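Local coordinates for Endonuclease/exonuclease/phosphatase (PDB 4RUW), which belongs to the endonuclease/exonuclease/phosphatase family of DNase I-like folds, is of unknown specific function, and carries an additional Ig-like domain, at residues Thr240-Val243 with Tyr248-Asn251; Glu215-Val220 with Asn252-Trp257. One frame throughout, in Å; residues are numbered along the deposited sequence. Where two conformers were deposited one is given.

From the N terminus, the chain reaches helix 207-222, which holds 215-220, then strand 230-233 of one central sheet, and then a long loop leading to helix 251-260. Contact 1 joins 240-243 to 248-251 and so closes a short loop with four residues between its segments, ending at the start of the second helix. Contact 2 pairs 215-220 with 252-257, closing a wider loop in which contact 1 is nested; its two helices run almost parallel. The contacts meet at Asn252, whose OD1 probably accepts a hydrogen bond from Asp242 N at 2.9 Å. Together they tie the loop to both helices, and the bonds of 240-243 to Asn368 and Gln371 join it to the Ig-like domain.

Contact 1: residues Thr240-Val243 with Tyr248-Asn251; sequences TTDV and YSQN
Ser249 and Asn251 grip the backbone of 240-243 with their side chains, closing a loop of the DNase I-like fold just where helix 251-260 begins. No strand pairing is involved: each of the two hydrogen bonds joins a side chain to a main-chain group. Ser249 OG takes the amide hydrogen of Val243 N at 2.9 Å, in a nearly straight bond with an angle of 165° at the hydrogen. OG stands anti to the serine's own backbone N (chi1 -177°), which carries it across to the other segment. Serine is short enough for Ser249 OG to reach Val243 N while lying 3.4 Å from Asp242 CA.

Two residues further on, Asn251 ND2 donates to Thr241 O at 3.0 Å. The acceptor lies in the plane of the asparagine amide, but the donor stands above the carbonyl plane of Thr241, 53° out of it. Beside this bond, Val243 CG2 lies against Asn251 ND2 in van der Waals contact at 3.7 Å. The methylene of Asn251 lies close to the Thr241 carbonyl, its CB 3.4 Å from Thr241 O.

The next shell holds both segments in place. Gln250 occupies the N-cap position of the helix, and its side-chain amide bonds to Lys214 and Glu211 of helix 207-222. On the other segment, Gln371 NE2 of the Ig-like region reaches Thr241 OG1 and Asp242 O, while Asn368 ND2 bonds to Thr240 O. The loop is thereby braced between helix 207-222 of the DNase I-like domain and the neighbouring domain. At the start of helix 251-260, Asp242 and Asn252 pair reciprocally: Asp242 N donates to Asn252 OD1, and Asp242 OD1 lies 3.0 Å from Asn252 N.

Contact 2: residues Glu215-Val220 with Asn252-Trp257; sequences EQLRIV and NLMQSW
Leu217 and Arg218 meet Met254 and Trp257 between two helices of the DNase I-like fold; in one of two modelled conformers, Arg218 lays its guanidinium flat on the Trp257 indole. Helices 207-222 and 251-260 run side by side in nearly the same direction, 6° apart over these segments, with axes 10.8 Å from each other at closest approach. These four side chains bridge the gap, and the contact divides into a buried apolar part and an outer charged part.

In the buried part, Leu217 points toward the other helix and puts its CD2 methyl 3.5 Å from Met254 CB. Met254 is a selenomethionine in this model, and its CG and selenium also lie near that methyl. The side chains of Leu217 and Met254 cross obliquely, and Leu217 CD2 also approaches the indole, 4.2 Å from Trp257 CE3. Branched and flexible apolar chains suit this interior, where Met254 further touches Gln213 and Lys214 of the first helix.

The solvent side belongs to exposed Arg218 and partly exposed Trp257. The bend at chi2 (-74°) turns the arginine across the gap, so that CG, CD and the guanidinium lie along one face of the indole. The two planes are only 10° apart, and Arg218 CZ sits 3.6 Å from the centroid of the six-membered ring of Trp257, a cation-pi stack. The opposite face is met by its own helix, with Leu253 O 3.5 Å above the Trp257 ring plane toward the rim.

Tryptophan serves both parts, offering apolar surface to Leu217 and an electron-rich face to Arg218. Because no hydrogen bond crosses between the segments, their association probably rests on apolar burial and dispersion, with a cation-pi term when Arg218 is in this conformer.

Contact 1: residues Thr240-Val243 with Tyr248-Asn251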
# COMPACT_ATOMS: atom_id res chain seq x y z
N THR A 240 4.99 6.92 5.56
CA THR A 240 6.22 6.35 5.04
C THR A 240 7.44 6.70 5.90
O THR A 240 8.46 6.00 5.82
CB THR A 240 6.50 6.76 3.59
OG1 THR A 240 6.56 8.19 3.52
CG2 THR A 240 5.42 6.24 2.66
N THR A 241 7.34 7.75 6.71
CA THR A 241 8.46 8.17 7.55
C THR A 241 7.99 8.35 8.99
O THR A 241 6.80 8.55 9.26
CB THR A 241 9.08 9.50 7.06
OG1 THR A 241 8.07 10.52 7.00
CG2 THR A 241 9.75 9.32 5.71
N ASP A 242 8.94 8.30 9.92
CA ASP A 242 8.63 8.40 11.34
C ASP A 242 7.84 9.67 11.64
O ASP A 242 8.19 10.76 11.17
CB ASP A 242 9.91 8.41 12.16
CG ASP A 242 10.68 7.10 12.08
OD1 ASP A 242 10.12 6.07 11.65
OD2 ASP A 242 11.87 7.11 12.48
N VAL A 243 6.78 9.54 12.43
CA VAL A 243 6.00 10.70 12.84
C VAL A 243 6.82 11.49 13.85
O VAL A 243 7.16 10.97 14.90
CB VAL A 243 4.66 10.26 13.47
CG1 VAL A 243 3.88 11.45 13.98
CG2 VAL A 243 3.83 9.48 12.46
N TYR A 248 8.16 6.91 19.50
CA TYR A 248 8.14 5.46 19.28
C TYR A 248 7.75 5.06 17.85
O TYR A 248 7.59 3.88 17.55
CB TYR A 248 7.19 4.78 20.28
CG TYR A 248 5.85 5.47 20.38
CD1 TYR A 248 5.59 6.38 21.41
CD2 TYR A 248 4.84 5.21 19.47
CE1 TYR A 248 4.37 7.01 21.50
CE2 TYR A 248 3.62 5.84 19.55
CZ TYR A 248 3.39 6.74 20.58
OH TYR A 248 2.17 7.36 20.67
N SER A 249 7.58 6.05 16.98
CA SER A 249 7.20 5.77 15.60
C SER A 249 8.30 4.98 14.89
O SER A 249 9.48 5.29 15.03
CB SER A 249 6.92 7.08 14.86
OG SER A 249 6.49 6.83 13.54
N GLN A 250 7.91 3.95 14.14
CA GLN A 250 8.89 3.12 13.45
C GLN A 250 8.50 2.89 11.99
O GLN A 250 8.64 1.80 11.44
CB GLN A 250 9.11 1.82 14.20
CG GLN A 250 9.76 2.07 15.56
CD GLN A 250 9.92 0.84 16.38
OE1 GLN A 250 10.78 0.01 16.10
NE2 GLN A 250 9.10 0.70 17.42
N ASN A 251 8.03 3.97 11.36
CA ASN A 251 7.63 3.92 9.97
C ASN A 251 8.77 3.70 8.99
O ASN A 251 8.64 2.92 8.05
CB ASN A 251 6.85 5.18 9.61
CG ASN A 251 5.57 5.30 10.40
OD1 ASN A 251 5.00 4.29 10.83
ND2 ASN A 251 5.10 6.52 10.58

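Contact 2: residues Glu215-Val220 with Asn252-Trp257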
# COMPACT_ATOMS: atom_id res chain seq x y z
N GLU A 215 4.61 -6.29 14.17
CA GLU A 215 4.39 -7.74 14.13
C GLU A 215 3.34 -8.13 13.09
O GLU A 215 3.49 -9.15 12.40
CB GLU A 215 4.00 -8.26 15.50
CG GLU A 215 5.12 -8.10 16.52
CD GLU A 215 5.02 -9.08 17.66
OE1 GLU A 215 3.92 -9.21 18.24
OE2 GLU A 215 6.03 -9.74 17.96
N GLN A 216 2.30 -7.32 12.95
CA GLN A 216 1.28 -7.55 11.93
C GLN A 216 1.90 -7.47 10.55
O GLN A 216 1.66 -8.33 9.69
CB GLN A 216 0.16 -6.52 12.07
CG GLN A 216 -0.60 -6.64 13.37
CD GLN A 216 -1.53 -5.47 13.64
OE1 GLN A 216 -1.55 -4.47 12.92
NE2 GLN A 216 -2.32 -5.61 14.70
N LEU A 217 2.68 -6.42 10.32
CA LEU A 217 3.29 -6.24 9.01
C LEU A 217 4.24 -7.38 8.64
O LEU A 217 4.28 -7.80 7.48
CB LEU A 217 3.98 -4.89 8.92
CG LEU A 217 4.59 -4.54 7.56
CD1 LEU A 217 3.53 -4.47 6.45
CD2 LEU A 217 5.36 -3.25 7.66
N ARG A 218 5.01 -7.87 9.60
CA ARG A 218 5.88 -9.02 9.37
C ARG A 218 5.09 -10.17 8.79
O ARG A 218 5.49 -10.80 7.82
CB ARG A 218 6.52 -9.50 10.67
CG ARG A 218 7.61 -8.60 11.17
CD ARG A 218 8.90 -8.73 10.37
NE ARG A 218 10.05 -8.47 11.23
CZ ARG A 218 11.25 -8.09 10.79
NH1 ARG A 218 12.24 -7.84 11.65
NH2 ARG A 218 11.46 -7.93 9.49
N ILE A 219 3.96 -10.47 9.42
CA ILE A 219 3.13 -11.60 9.00
C ILE A 219 2.57 -11.34 7.60
O ILE A 219 2.61 -12.21 6.73
CB ILE A 219 2.01 -11.87 10.01
CG1 ILE A 219 2.62 -12.39 11.31
CG2 ILE A 219 1.02 -12.88 9.45
CD1 ILE A 219 1.71 -12.29 12.49
N VAL A 220 2.07 -10.13 7.37
CA VAL A 220 1.55 -9.78 6.05
C VAL A 220 2.62 -9.99 4.98
O VAL A 220 2.39 -10.65 3.96
CB VAL A 220 1.05 -8.34 6.03
CG1 VAL A 220 0.77 -7.88 4.61
CG2 VAL A 220 -0.19 -8.21 6.90
N ASN A 252 9.90 4.38 9.18
CA ASN A 252 11.03 4.14 8.28
C ASN A 252 11.45 2.67 8.28
O ASN A 252 11.71 2.08 7.23
CB ASN A 252 12.24 5.02 8.62
CG ASN A 252 12.06 6.44 8.13
OD1 ASN A 252 11.34 7.23 8.74
ND2 ASN A 252 12.70 6.78 7.01
N LEU A 253 11.49 2.07 9.47
CA LEU A 253 11.83 0.67 9.59
C LEU A 253 10.83 -0.21 8.82
O LEU A 253 11.22 -1.04 8.01
CB LEU A 253 11.87 0.28 11.07
CG LEU A 253 12.21 -1.17 11.38
CD1 LEU A 253 13.61 -1.53 10.90
CD2 LEU A 253 12.05 -1.43 12.87
N MSE A 254 9.54 -0.00 9.06
CA MSE A 254 8.54 -0.81 8.38
C MSE A 254 8.60 -0.65 6.87
O MSE A 254 8.46 -1.63 6.13
CB MSE A 254 7.15 -0.49 8.93
CG MSE A 254 6.89 -1.14 10.30
SE MSE A 254 5.07 -0.98 10.96
CE MSE A 254 5.26 0.69 11.95
N GLN A 255 8.79 0.58 6.39
CA GLN A 255 8.88 0.79 4.95
C GLN A 255 10.11 0.09 4.36
O GLN A 255 10.05 -0.40 3.23
CB GLN A 255 8.85 2.28 4.61
CG GLN A 255 7.55 2.96 5.02
CD GLN A 255 6.40 2.72 4.05
OE1 GLN A 255 6.60 2.34 2.89
NE2 GLN A 255 5.18 2.97 4.52
N SER A 256 11.21 0.03 5.10
CA SER A 256 12.38 -0.68 4.62
C SER A 256 12.07 -2.17 4.44
O SER A 256 12.53 -2.78 3.48
CB SER A 256 13.60 -0.47 5.53
OG SER A 256 13.55 -1.24 6.72
N TRP A 257 11.28 -2.74 5.34
CA TRP A 257 10.90 -4.15 5.21
C TRP A 257 10.08 -4.39 3.96
O TRP A 257 10.25 -5.39 3.26
CB TRP A 257 10.07 -4.61 6.40
CG TRP A 257 10.75 -4.59 7.73
CD1 TRP A 257 12.08 -4.44 7.98
CD2 TRP A 257 10.10 -4.71 9.00
NE1 TRP A 257 12.30 -4.48 9.34
CE2 TRP A 257 11.10 -4.64 9.98
CE3 TRP A 257 8.77 -4.89 9.39
CZ2 TRP A 257 10.81 -4.74 11.34
CZ3 TRP A 257 8.49 -4.99 10.74
CH2 TRP A 257 9.50 -4.91 11.70